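Local coordinates for protein particle-associated lyase (Acinetobacter bacteriophage AP22, PDB 4Y9V) that probably cleaves the capsular polysaccharide of Acinetobacter baumannii as the lyase tailspike of the phage, and binds saccharide from that capsule, at residues A[45-50]-A[77-82]; A[65-70]-A[88-93]; A[84-89]-A[104-109]. All coordinates share one frame; numbering follows the deposited sequence.

How the contacts relate
From the N-terminal side, strand 45-46 leads into helix 47-54 and helix 63-71, which lie among the first strands of what is probably a right-handed parallel beta-helix. Contact 1 closes the loop that carries helix 63-71, setting 45-50 beside 77-82. Contact 2 starts within that loop, at 65-70, and ends beyond it at 88-93, so contacts 1 and 2 cross; they touch where Leu47 and Tyr50 pack on Val65. Contact 3 comes wholly after contact 1 and joins 84-89 to 104-109, one coil on. It shares Ser88 and Leu89 with contact 2. Contacts 1 and 2 tie the helices to the first strands, and contact 3 joins two successive coils.

Contact 1 of 3, residues A[45-50]-A[77-82]; sequences AHLDTY and LHVKSR. With EDO (1,2-ethanediol), chain G; EDO (1,2-ethanediol), chain I.
Leu47 begins a helix beside strand 77-79 and meets it through both backbone and side chain. Its N donates to His78 O (2.9 Å), nearly along the C=O axis, while its CD2 methyl lies 3.9 Å from Val79 CG1, the two side chains pointing the same way. The CD1 methyl of Leu77 packs 3.6 Å from Leu47 N. His78 grips Ala45 O twice, from opposite faces of the carbonyl plane: the backbone N makes the shorter, straighter bond (2.9 Å), and ND1 a longer and more bent one (3.3 Å). The two backbone bonds, either side of His46, make the parallel bridge of His46 with His78 at the edge, within this chain, of a parallel sheet that continues through 96-100 and 211-213, consistent with the start of a pectin lyase-like beta-helix. His46 is also the N-cap of helix 47-54, and its ND1 hydrogen-bonds O1 of an ethanediol (2.7 Å). Arg82 holds Asp48 end-on in a salt bridge, NH1 to OD1 at 2.8 Å and NH2 to OD2 at 2.9 Å, with the carboxylate and guanidinium planes 22° apart. A second ethanediol, like the first probably from the crystallisation liquor, donates from O1 to Asp48 OD2. Lys80 CD lies over one guanidinium face, and water bridges Asp48 OD1 and Lys80 N from one of two mutually exclusive positions. Leu43 of the second subunit packs on His46 and Asp48.

Contact 2 of 3, residues A[65-70]-A[88-93]; sequences VLNQVK and SLIEFT
Helix 65-70 and strand 89-92 run almost parallel, 9° apart with their axes 9.2 Å from each other, placing Asn67 beside Ile90 and Lys70 beside Phe92. Lys70 has the largest area buried. Its CG sits between the backbone N and the carbonyl carbon, the crowded position (chi1 76°), and the chain runs extended as far as CE before bending at chi4 (69°) to bring NZ onto Glu91 O at 2.7 Å. On the way, CD passes 3.9 Å from Phe92 CD2, meeting the ring obliquely, and lies near the CG2 methyl of Ile90. The ammonium group also donates to a water that accepts from Thr93 N. Asn67 works through two further waters: OD1 accepts from one that takes the N-H of Glu91, and ND2 donates to another that is bound to Leu89 O. The same amide slants across Ile90, whose CG2 is 3.7 Å from OD1 and whose CD1 is 3.9 Å from both OD1 and ND2. Leu66 completes the apolar side, its CD1 reaching Ile90 CG1 at 4.4 Å. Both residues lean on Phe114, and the ring of Phe92 meets Phe96, Phe114 and Phe211, so the helix side chains border an aromatic core. Within this chain, strand 89-92 pairs with strand 113-125, to which Ile90 and Phe92 give their backbone bonds. The helix therefore lies against the strand's other edge, consistent with a helix that caps the end of a beta-helix. Leu89 O, Glu91 N, Glu91 O and Thr93 N are met there by an ammonium group and by waters instead of by another strand, so these four groups of the edge are satisfied by side chain and water.

Contact 3 of 3, residues A[84-89]-A[104-109]; sequences YIVNSL and TVFNFG
Two successive coils of a parallel beta-helix meet here: strand 83-85 pairs in parallel with strand 105-109, Tyr84 opposite Phe106 and Ile85 opposite Asn107. Three nearly straight bonds join the backbones, Tyr84 N to Val105 O (2.8 Å), Asn107 N to Tyr84 O (2.8 Å) and Val86 N to Asn107 O (2.9 Å). In the last the donor stands above the carbonyl plane. Beyond them, Val86 O receives a C-H contact from Phe108 CA (3.2 Å) and also lies at the edge of the Phe108 ring, in its plane. Tyr84 and Phe106 point the same way on one face of the pairing, with Tyr84 CD2 4.1 Å from Phe106 CE1. Val86 touches two aromatics: its CG2 methyl meets Phe106 CD1 at 3.8 Å, and its side chain lies alongside Phe108, with CB as close to Phe108 CD1. Phe106 and Phe108 both meet the ring of Phe114, which extends this packing. Asn107 is on the other face. In the conformer described, its OD1 accepts from Gly109 N at 3.0 Å in an Asx turn, while ND2 bonds Glu83. Tyr84 OH is held by Lys80 O and Arg82 NH1. Strand 215-220 follows on the far side of 105-109, the stacking of parallel strands coil upon coil that characterises the pectin lyase-like beta-helix.

Contact 1 of 3, residues A[45-50]-A[77-82]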
loop_
_atom_site.group_PDB
_atom_site.type_symbol
_atom_site.label_atom_id
_atom_site.label_comp_id
_atom_site.label_asym_id
_atom_site.label_seq_id
_atom_site.Cartn_x
_atom_site.Cartn_y
_atom_site.Cartn_z
ATOM N N ALA A 45 25.222 29.102 -22.309
ATOM C CA ALA A 45 24.636 29.168 -23.633
ATOM C C ALA A 45 23.164 29.622 -23.527
ATOM O O ALA A 45 22.397 29.095 -22.740
ATOM C CB ALA A 45 24.694 27.854 -24.351
ATOM N N HIS A 46 22.824 30.592 -24.342
ATOM C CA HIS A 46 21.479 31.137 -24.463
ATOM C C HIS A 46 20.995 31.057 -25.885
ATOM O O HIS A 46 21.710 31.386 -26.811
ATOM C CB HIS A 46 21.480 32.612 -24.047
ATOM C CG HIS A 46 21.775 32.874 -22.607
ATOM N ND1 HIS A 46 20.777 32.765 -21.667
ATOM C CD2 HIS A 46 22.900 33.220 -21.954
ATOM C CE1 HIS A 46 21.305 33.039 -20.470
ATOM N NE2 HIS A 46 22.599 33.333 -20.626
ATOM N N LEU A 47 19.705 30.740 -26.061
ATOM C CA LEU A 47 19.142 30.702 -27.399
ATOM C C LEU A 47 19.281 32.058 -28.092
ATOM O O LEU A 47 19.531 32.128 -29.286
ATOM C CB LEU A 47 17.682 30.241 -27.355
ATOM C CG LEU A 47 17.014 30.086 -28.705
ATOM C CD1 LEU A 47 17.657 28.965 -29.513
ATOM C CD2 LEU A 47 15.538 29.844 -28.539
ATOM N N ASP A 48 19.115 33.156 -27.337
ATOM C CA ASP A 48 19.098 34.475 -27.973
ATOM C C ASP A 48 20.422 34.789 -28.683
ATOM O O ASP A 48 20.392 35.473 -29.715
ATOM C CB ASP A 48 18.800 35.569 -26.954
ATOM C CG ASP A 48 17.304 35.797 -26.735
ATOM O OD1 ASP A 48 16.584 34.813 -26.519
ATOM O OD2 ASP A 48 16.898 36.969 -26.720
ATOM N N THR A 49 21.566 34.360 -28.159
ATOM C CA THR A 49 22.813 34.629 -28.854
ATOM C C THR A 49 22.867 33.900 -30.177
ATOM O O THR A 49 23.362 34.427 -31.200
ATOM C CB THR A 49 24.040 34.289 -27.975
ATOM O OG1 THR A 49 24.013 32.930 -27.672
ATOM C CG2 THR A 49 24.138 35.198 -26.782
ATOM N N TYR A 50 22.386 32.651 -30.240
ATOM C CA TYR A 50 22.277 31.898 -31.437
ATOM C C TYR A 50 21.330 32.532 -32.455
ATOM O O TYR A 50 21.618 32.582 -33.666
ATOM C CB TYR A 50 21.825 30.424 -31.182
ATOM C CG TYR A 50 22.995 29.489 -30.948
ATOM C CD1 TYR A 50 23.582 29.338 -29.705
ATOM C CD2 TYR A 50 23.480 28.736 -31.990
ATOM C CE1 TYR A 50 24.658 28.455 -29.544
ATOM C CE2 TYR A 50 24.545 27.855 -31.839
ATOM C CZ TYR A 50 25.124 27.727 -30.617
ATOM O OH TYR A 50 26.195 26.870 -30.411
ATOM N N LEU A 77 21.382 24.511 -22.587
ATOM C CA LEU A 77 20.865 25.672 -23.291
ATOM C C LEU A 77 19.783 26.363 -22.464
ATOM O O LEU A 77 18.775 25.726 -22.094
ATOM C CB LEU A 77 20.260 25.265 -24.634
ATOM C CG LEU A 77 19.684 26.418 -25.482
ATOM C CD1 LEU A 77 20.783 27.328 -25.982
ATOM C CD2 LEU A 77 18.819 25.870 -26.600
ATOM N N HIS A 78 19.966 27.645 -22.214
ATOM C CA HIS A 78 18.967 28.489 -21.547
ATOM C C HIS A 78 18.093 29.139 -22.610
ATOM O O HIS A 78 18.606 29.641 -23.613
ATOM C CB HIS A 78 19.658 29.550 -20.698
ATOM C CG HIS A 78 20.409 28.987 -19.562
ATOM N ND1 HIS A 78 21.644 28.421 -19.636
ATOM C CD2 HIS A 78 19.986 28.904 -18.261
ATOM C CE1 HIS A 78 21.950 27.980 -18.348
ATOM N NE2 HIS A 78 20.960 28.297 -17.547
ATOM N N VAL A 79 16.786 29.137 -22.384
ATOM C CA VAL A 79 15.808 29.670 -23.341
ATOM C C VAL A 79 14.907 30.694 -22.666
ATOM O O VAL A 79 14.255 30.388 -21.654
ATOM C CB VAL A 79 14.993 28.548 -23.992
ATOM C CG1 VAL A 79 14.001 29.111 -24.990
ATOM C CG2 VAL A 79 15.904 27.518 -24.641
ATOM N N LYS A 80 14.840 31.884 -23.251
ATOM C CA LYS A 80 13.956 32.950 -22.825
ATOM C C LYS A 80 12.536 32.636 -23.176
ATOM O O LYS A 80 12.201 32.082 -24.239
ATOM C CB LYS A 80 14.393 34.237 -23.530
ATOM C CG LYS A 80 13.584 35.475 -23.217
ATOM C CD LYS A 80 14.155 36.764 -23.829
ATOM C CE LYS A 80 13.269 37.951 -23.655
ATOM N NZ LYS A 80 13.210 38.396 -22.227
ATOM N N SER A 81 11.618 33.050 -22.296
ATOM C CA SER A 81 10.188 32.794 -22.450
ATOM C C SER A 81 9.600 33.541 -23.662
ATOM O O SER A 81 9.422 34.760 -23.642
ATOM C CB SER A 81 9.484 33.285 -21.196
ATOM O OG SER A 81 8.113 33.027 -21.242
ATOM N N ARG A 82 9.272 32.760 -24.686
ATOM C CA ARG A 82 8.546 33.153 -25.879
ATOM C C ARG A 82 7.874 31.879 -26.404
ATOM O O ARG A 82 8.273 30.779 -26.027
ATOM C CB ARG A 82 9.444 33.713 -27.036
ATOM C CG ARG A 82 10.368 34.854 -26.698
ATOM C CD ARG A 82 11.095 35.299 -27.965
ATOM N NE ARG A 82 12.046 36.381 -27.829
ATOM C CZ ARG A 82 13.334 36.230 -27.535
ATOM N NH1 ARG A 82 13.863 35.037 -27.274
ATOM N NH2 ARG A 82 14.118 37.292 -27.514
HETATM C C1 EDO G . 17.547 33.458 -21.306
HETATM O O1 EDO G . 18.131 32.713 -22.300
HETATM C C2 EDO G . 16.832 32.610 -20.225
HETATM O O2 EDO G . 17.732 31.907 -19.416
HETATM C C1 EDO I . 19.086 39.523 -27.422
HETATM O O1 EDO I . 18.543 39.083 -26.224
HETATM C C2 EDO I . 18.363 40.587 -28.212
HETATM O O2 EDO I . 17.025 40.120 -28.556
HETATM O O HOH W 1 24.263 27.096 -20.480
HETATM O O HOH W 2 17.351 32.715 -24.924
HETATM O O HOH W 3 15.690 32.384 -25.937
#

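Contact 2 of 3, residues A[65-70]-A[88-93]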
loop_
_atom_site.group_PDB
_atom_site.type_symbol
_atom_site.label_atom_id
_atom_site.label_comp_id
_atom_site.label_asym_id
_atom_site.label_seq_id
_atom_site.Cartn_x
_atom_site.Cartn_y
_atom_site.Cartn_z
ATOM N N VAL A 65 18.121 26.588 -35.793
ATOM C CA VAL A 65 18.852 27.088 -34.646
ATOM C C VAL A 65 19.004 25.988 -33.605
ATOM O O VAL A 65 20.104 25.751 -33.116
ATOM C CB VAL A 65 18.174 28.354 -34.066
ATOM C CG1 VAL A 65 19.022 28.912 -32.952
ATOM C CG2 VAL A 65 17.972 29.386 -35.160
ATOM N N LEU A 66 17.896 25.316 -33.255
ATOM C CA LEU A 66 18.006 24.175 -32.323
ATOM C C LEU A 66 18.946 23.106 -32.858
ATOM O O LEU A 66 19.765 22.557 -32.131
ATOM C CB LEU A 66 16.626 23.594 -32.036
ATOM C CG LEU A 66 15.667 24.536 -31.277
ATOM C CD1 LEU A 66 14.332 23.833 -31.129
ATOM C CD2 LEU A 66 16.182 24.933 -29.912
ATOM N N ASN A 67 18.830 22.812 -34.165
ATOM C CA ASN A 67 19.741 21.820 -34.756
ATOM C C ASN A 67 21.195 22.295 -34.670
ATOM O O ASN A 67 22.089 21.486 -34.435
ATOM C CB ASN A 67 19.327 21.501 -36.173
ATOM C CG ASN A 67 18.176 20.500 -36.261
ATOM O OD1 ASN A 67 18.076 19.636 -35.349
ATOM N ND2 ASN A 67 17.330 20.589 -37.234
ATOM N N GLN A 68 21.456 23.609 -34.880
ATOM C CA GLN A 68 22.830 24.086 -34.813
ATOM C C GLN A 68 23.367 24.025 -33.383
ATOM O O GLN A 68 24.521 23.649 -33.175
ATOM C CB GLN A 68 22.937 25.509 -35.377
ATOM C CG GLN A 68 24.385 25.924 -35.532
ATOM C CD GLN A 68 25.074 25.128 -36.629
ATOM O OE1 GLN A 68 24.476 24.887 -37.694
ATOM N NE2 GLN A 68 26.284 24.719 -36.390
ATOM N N VAL A 69 22.548 24.404 -32.403
ATOM C CA VAL A 69 22.978 24.333 -30.999
ATOM C C VAL A 69 23.391 22.891 -30.650
ATOM O O VAL A 69 24.498 22.728 -30.090
ATOM C CB VAL A 69 21.842 24.818 -30.068
ATOM C CG1 VAL A 69 22.203 24.514 -28.616
ATOM C CG2 VAL A 69 21.544 26.295 -30.254
ATOM N N LYS A 70 22.580 21.925 -30.980
ATOM C CA LYS A 70 22.897 20.536 -30.627
ATOM C C LYS A 70 24.085 20.043 -31.450
ATOM O O LYS A 70 24.931 19.306 -30.957
ATOM C CB LYS A 70 21.703 19.606 -30.695
ATOM C CG LYS A 70 21.218 19.158 -31.990
ATOM C CD LYS A 70 19.924 18.301 -31.944
ATOM C CE LYS A 70 19.690 17.617 -33.316
ATOM N NZ LYS A 70 20.672 16.577 -33.628
ATOM N N SER A 88 10.326 21.420 -37.681
ATOM C CA SER A 88 11.028 20.175 -37.887
ATOM C C SER A 88 10.915 19.236 -36.680
ATOM O O SER A 88 10.683 19.651 -35.541
ATOM C CB SER A 88 12.501 20.453 -38.151
ATOM O OG SER A 88 12.722 21.162 -39.337
ATOM N N LEU A 89 11.132 17.965 -36.977
ATOM C CA LEU A 89 11.370 16.942 -35.965
ATOM C C LEU A 89 12.823 17.053 -35.539
ATOM O O LEU A 89 13.721 16.787 -36.341
ATOM C CB LEU A 89 11.024 15.560 -36.530
ATOM C CG LEU A 89 11.316 14.400 -35.579
ATOM C CD1 LEU A 89 10.486 14.508 -34.300
ATOM C CD2 LEU A 89 11.023 13.084 -36.266
ATOM N N ILE A 90 13.058 17.483 -34.309
ATOM C CA ILE A 90 14.386 17.701 -33.767
ATOM C C ILE A 90 14.793 16.379 -33.062
ATOM O O ILE A 90 14.134 15.974 -32.114
ATOM C CB ILE A 90 14.455 18.868 -32.804
ATOM C CG1 ILE A 90 13.792 20.114 -33.385
ATOM C CG2 ILE A 90 15.897 19.124 -32.378
ATOM C CD1 ILE A 90 14.420 20.648 -34.662
ATOM N N GLU A 91 15.856 15.764 -33.562
ATOM C CA GLU A 91 16.310 14.449 -33.119
ATOM C C GLU A 91 17.577 14.623 -32.318
ATOM O O GLU A 91 18.646 14.892 -32.850
ATOM C CB GLU A 91 16.518 13.479 -34.296
ATOM C CG GLU A 91 15.219 13.212 -35.051
ATOM C CD GLU A 91 15.361 12.213 -36.178
ATOM O OE1 GLU A 91 15.843 11.113 -35.892
ATOM O OE2 GLU A 91 14.982 12.438 -37.359
ATOM N N PHE A 92 17.445 14.515 -30.999
ATOM C CA PHE A 92 18.581 14.580 -30.090
ATOM C C PHE A 92 19.149 13.174 -29.942
ATOM O O PHE A 92 18.445 12.259 -29.550
ATOM C CB PHE A 92 18.163 15.106 -28.724
ATOM C CG PHE A 92 17.505 16.472 -28.728
ATOM C CD1 PHE A 92 16.131 16.647 -28.952
ATOM C CD2 PHE A 92 18.283 17.611 -28.499
ATOM C CE1 PHE A 92 15.583 17.876 -28.964
ATOM C CE2 PHE A 92 17.703 18.864 -28.516
ATOM C CZ PHE A 92 16.350 18.994 -28.731
ATOM N N THR A 93 20.433 13.022 -30.234
ATOM C CA THR A 93 21.127 11.756 -30.112
ATOM C C THR A 93 22.351 11.820 -29.213
ATOM O O THR A 93 23.043 10.835 -29.112
ATOM C CB THR A 93 21.492 11.168 -31.479
ATOM O OG1 THR A 93 22.331 12.134 -32.173
ATOM C CG2 THR A 93 20.293 10.980 -32.362
HETATM O O HOH W 4 17.282 16.953 -35.886
HETATM O O HOH W 5 15.437 18.408 -37.792
HETATM O O HOH W 6 21.760 15.377 -31.269
#

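Contact 3 of 3, residues A[84-89]-A[104-109]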
loop_
_atom_site.group_PDB
_atom_site.type_symbol
_atom_site.label_atom_id
_atom_site.label_comp_id
_atom_site.label_asym_id
_atom_site.label_seq_id
_atom_site.Cartn_x
_atom_site.Cartn_y
_atom_site.Cartn_z
ATOM N N TYR A 84 7.917 29.757 -29.682
ATOM C CA TYR A 84 8.792 29.578 -30.842
ATOM C C TYR A 84 8.199 28.565 -31.796
ATOM O O TYR A 84 7.855 27.437 -31.392
ATOM C CB TYR A 84 10.146 29.058 -30.402
ATOM C CG TYR A 84 10.890 29.937 -29.436
ATOM C CD1 TYR A 84 11.661 30.996 -29.874
ATOM C CD2 TYR A 84 10.835 29.717 -28.063
ATOM C CE1 TYR A 84 12.360 31.801 -28.996
ATOM C CE2 TYR A 84 11.517 30.514 -27.176
ATOM C CZ TYR A 84 12.292 31.550 -27.626
ATOM O OH TYR A 84 13.002 32.362 -26.786
ATOM N N ILE A 85 8.184 28.895 -33.090
ATOM C CA ILE A 85 7.847 27.947 -34.141
ATOM C C ILE A 85 8.981 26.931 -34.300
ATOM O O ILE A 85 10.147 27.317 -34.441
ATOM C CB ILE A 85 7.608 28.699 -35.449
ATOM C CG1 ILE A 85 6.388 29.595 -35.331
ATOM C CG2 ILE A 85 7.509 27.747 -36.619
ATOM C CD1 ILE A 85 6.208 30.572 -36.491
ATOM N N VAL A 86 8.633 25.632 -34.304
ATOM C CA VAL A 86 9.573 24.556 -34.546
ATOM C C VAL A 86 8.895 23.571 -35.513
ATOM O O VAL A 86 8.191 22.655 -35.102
ATOM C CB VAL A 86 10.022 23.825 -33.271
ATOM C CG1 VAL A 86 11.038 22.757 -33.603
ATOM C CG2 VAL A 86 10.554 24.805 -32.231
ATOM N N ASN A 87 9.098 23.774 -36.833
ATOM C CA ASN A 87 8.411 22.943 -37.799
ATOM C C ASN A 87 9.070 21.603 -38.073
ATOM O O ASN A 87 8.434 20.725 -38.659
ATOM C CB ASN A 87 8.188 23.728 -39.100
ATOM C CG ASN A 87 7.116 24.811 -38.927
ATOM O OD1 ASN A 87 7.259 25.826 -39.621
ATOM N ND2 ASN A 87 6.123 24.529 -38.156
ATOM N N SER A 88 10.326 21.420 -37.681
ATOM C CA SER A 88 11.028 20.175 -37.887
ATOM C C SER A 88 10.915 19.236 -36.680
ATOM O O SER A 88 10.683 19.651 -35.541
ATOM C CB SER A 88 12.501 20.453 -38.151
ATOM O OG SER A 88 12.722 21.162 -39.337
ATOM N N LEU A 89 11.132 17.965 -36.977
ATOM C CA LEU A 89 11.370 16.942 -35.965
ATOM C C LEU A 89 12.823 17.053 -35.539
ATOM O O LEU A 89 13.721 16.787 -36.341
ATOM C CB LEU A 89 11.024 15.560 -36.530
ATOM C CG LEU A 89 11.316 14.400 -35.579
ATOM C CD1 LEU A 89 10.486 14.508 -34.300
ATOM C CD2 LEU A 89 11.023 13.084 -36.266
ATOM N N THR A 104 7.990 29.443 -21.944
ATOM C CA THR A 104 8.660 28.977 -23.160
ATOM C C THR A 104 7.778 27.887 -23.781
ATOM O O THR A 104 7.526 26.864 -23.119
ATOM C CB THR A 104 10.046 28.388 -22.837
ATOM O OG1 THR A 104 10.868 29.399 -22.262
ATOM C CG2 THR A 104 10.703 27.868 -24.069
ATOM N N VAL A 105 7.347 28.086 -25.014
ATOM C CA VAL A 105 6.474 27.125 -25.674
ATOM C C VAL A 105 7.091 26.820 -27.039
ATOM O O VAL A 105 7.422 27.767 -27.788
ATOM C CB VAL A 105 5.036 27.643 -25.819
ATOM C CG1 VAL A 105 4.179 26.698 -26.615
ATOM C CG2 VAL A 105 4.447 27.865 -24.433
ATOM N N PHE A 106 7.194 25.549 -27.390
ATOM C CA PHE A 106 7.608 25.147 -28.731
ATOM C C PHE A 106 6.347 24.734 -29.506
ATOM O O PHE A 106 5.661 23.807 -29.114
ATOM C CB PHE A 106 8.644 24.014 -28.700
ATOM C CG PHE A 106 9.884 24.432 -27.939
ATOM C CD1 PHE A 106 10.752 25.375 -28.452
ATOM C CD2 PHE A 106 10.187 23.894 -26.706
ATOM C CE1 PHE A 106 11.869 25.776 -27.737
ATOM C CE2 PHE A 106 11.298 24.311 -26.005
ATOM C CZ PHE A 106 12.155 25.248 -26.527
ATOM N N ASN A 107 6.050 25.495 -30.565
ATOM C CA ASN A 107 4.865 25.241 -31.379
ATOM C C ASN A 107 5.296 24.447 -32.614
ATOM O O ASN A 107 5.911 25.017 -33.537
ATOM C CB ASN A 107 4.150 26.557 -31.743
ATOM C CG ASN A 107 2.785 26.256 -32.331
ATOM O OD1 ASN A 107 2.575 25.241 -32.977
ATOM N ND2 ASN A 107 1.882 27.182 -32.088
ATOM N N PHE A 108 5.011 23.176 -32.575
ATOM C CA PHE A 108 5.347 22.199 -33.602
ATOM C C PHE A 108 4.354 22.192 -34.763
ATOM O O PHE A 108 4.607 21.512 -35.774
ATOM C CB PHE A 108 5.361 20.805 -32.975
ATOM C CG PHE A 108 6.420 20.591 -31.913
ATOM C CD1 PHE A 108 7.734 21.000 -32.104
ATOM C CD2 PHE A 108 6.100 19.946 -30.725
ATOM C CE1 PHE A 108 8.696 20.765 -31.131
ATOM C CE2 PHE A 108 7.056 19.690 -29.781
ATOM C CZ PHE A 108 8.355 20.117 -29.956
ATOM N N GLY A 109 3.239 22.897 -34.644
ATOM C CA GLY A 109 2.318 22.911 -35.765
ATOM C C GLY A 109 1.934 21.513 -36.172
ATOM O O GLY A 109 1.623 20.655 -35.348
HETATM O O HOH W 7 4.542 25.595 -36.013
#